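Ochratoxinase (PDB 4C65) hydrolyses ochratoxin A to ochratoxin alpha and L-phenylalanine, acting as a zinc-dependent carboxypeptidase that prefers C-terminal aromatic amino acids. Local coordinates at residues E400-K403 against V404-E407. Sequence-based numbering, arbitrary orientation.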
loop_
_atom_site.group_PDB
_atom_site.type_symbol
_atom_site.label_atom_id
_atom_site.label_comp_id
_atom_site.label_asym_id
_atom_site.label_seq_id
_atom_site.Cartn_x
_atom_site.Cartn_y
_atom_site.Cartn_z
ATOM N N GLU A 400 26.173 40.646 39.224
ATOM C CA GLU A 400 27.606 40.676 39.606
ATOM C C GLU A 400 28.339 39.556 38.927
ATOM O O GLU A 400 29.536 39.652 38.755
ATOM C CB GLU A 400 27.878 40.380 41.110
ATOM C CG GLU A 400 28.757 41.341 41.882
ATOM C CD GLU A 400 27.887 42.248 42.682
ATOM O OE1 GLU A 400 27.231 41.717 43.611
ATOM O OE2 GLU A 400 27.814 43.447 42.375
ATOM N N ASP A 401 27.646 38.462 38.611
ATOM C CA ASP A 401 28.258 37.304 37.953
ATOM C C ASP A 401 27.190 36.483 37.250
ATOM O O ASP A 401 26.423 35.746 37.884
ATOM C CB ASP A 401 29.018 36.447 38.975
ATOM C CG ASP A 401 29.763 35.270 38.341
ATOM O OD1 ASP A 401 29.934 35.213 37.100
ATOM O OD2 ASP A 401 30.196 34.387 39.114
ATOM N N ILE A 402 27.172 36.575 35.924
ATOM C CA ILE A 402 26.174 35.876 35.124
ATOM C C ILE A 402 26.291 34.340 35.195
ATOM O O ILE A 402 25.331 33.633 34.921
ATOM C CB ILE A 402 26.200 36.370 33.662
ATOM C CG1 ILE A 402 24.863 36.103 32.969
ATOM C CG2 ILE A 402 27.367 35.778 32.883
ATOM C CD1 ILE A 402 23.771 37.085 33.361
ATOM N N LYS A 403 27.451 33.838 35.598
ATOM C CA LYS A 403 27.665 32.402 35.754
ATOM C C LYS A 403 26.946 31.797 36.965
ATOM O O LYS A 403 26.978 30.588 37.165
ATOM C CB LYS A 403 29.156 32.099 35.893
ATOM C CG LYS A 403 29.980 32.476 34.689
ATOM C CD LYS A 403 31.422 32.041 34.881
ATOM C CE LYS A 403 32.285 32.657 33.819
ATOM N NZ LYS A 403 33.714 32.447 34.125
ATOM N N VAL A 404 26.353 32.639 37.802
ATOM C CA VAL A 404 25.628 32.154 38.972
ATOM C C VAL A 404 24.542 31.146 38.573
ATOM O O VAL A 404 24.341 30.136 39.255
ATOM C CB VAL A 404 25.037 33.338 39.770
ATOM C CG1 VAL A 404 23.990 32.855 40.756
ATOM C CG2 VAL A 404 26.152 34.061 40.532
ATOM N N PHE A 405 23.895 31.398 37.435
ATOM C CA PHE A 405 22.861 30.511 36.915
ATOM C C PHE A 405 23.352 29.088 36.610
ATOM O O PHE A 405 22.558 28.171 36.484
ATOM C CB PHE A 405 22.263 31.096 35.651
ATOM C CG PHE A 405 21.519 32.367 35.864
ATOM C CD1 PHE A 405 20.313 32.374 36.531
ATOM C CD2 PHE A 405 22.008 33.557 35.365
ATOM C CE1 PHE A 405 19.609 33.552 36.718
ATOM C CE2 PHE A 405 21.316 34.742 35.548
ATOM C CZ PHE A 405 20.118 34.740 36.231
ATOM N N GLN A 406 24.658 28.900 36.496
ATOM C CA GLN A 406 25.209 27.577 36.222
ATOM C C GLN A 406 25.316 26.681 37.460
ATOM O O GLN A 406 25.691 25.519 37.326
ATOM C CB GLN A 406 26.568 27.696 35.524
ATOM C CG GLN A 406 26.432 28.210 34.094
ATOM C CD GLN A 406 27.753 28.623 33.515
ATOM O OE1 GLN A 406 28.739 27.902 33.632
ATOM N NE2 GLN A 406 27.796 29.795 32.912
ATOM N N GLU A 407 25.012 27.209 38.640
ATOM C CA GLU A 407 24.893 26.368 39.813
ATOM C C GLU A 407 23.399 26.253 40.179
ATOM O O GLU A 407 22.826 27.209 40.700
ATOM C CB GLU A 407 25.731 26.923 40.958
ATOM C CG GLU A 407 25.580 26.152 42.268
ATOM C CD GLU A 407 25.730 24.629 42.128
ATOM O OE1 GLU A 407 26.882 24.152 42.143
ATOM O OE2 GLU A 407 24.702 23.910 42.023
HETATM O O HOH W 1 25.263 31.246 33.349
#
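V404 N donates to D401 O (3.1 Å) and Q406 N to K403 O (2.9 Å), two i to i+3 bonds that wind 400-403 into 404-407 as a short 3-10 turn; E407 N, bonded to V404 O, continues the same spacing. Both bonds across the two segments are fairly straight at the hydrogen (163° and 155°).

At the start, D401 forms an Asx turn. With CG anti to the backbone N (chi1 -176°), its OD1 accepts from K403 N at 3.2 Å, approached from above the carboxylate plane. Aspartate suits the place because its short acid reaches an early amide of the turn while the main-chain O takes the next one. V404, branched at CB, lays CG2 against D401 O (3.2 Å), and the V404 side chain also touches L394 and A410.

I402 and F405 lie three residues apart on the buried side. The methyl CD1 of I402 meets CE2 of the ring at 4.0 Å, and I402 O lies at the ring edge, near its plane, 3.4 Å from CD2. The large apolar ring of F405 suits this buried place, where it also touches M62 and L65 of strand 60-67 and L394 of strand 391-394.

That same I402 O accepts from a water, which in turn accepts from Q406 NE2 (3.0 Å). The extended side chain of Q406 crosses that of K403 at a slant, bringing NE2 to 3.9 Å from K403 CG, and its NE2 also bonds Q348 of helix 344-354. The side chain of K403 also touches Q348 and E352 of this helix; its charged end suits an exposed position.

Far from the zinc site, this is an Asx turn leading into a 3-10 turn, in the connection between antiparallel strands 391-394 and 411-416, fastened against strand 60-67 and helix 344-354 of the amidohydrolase fold.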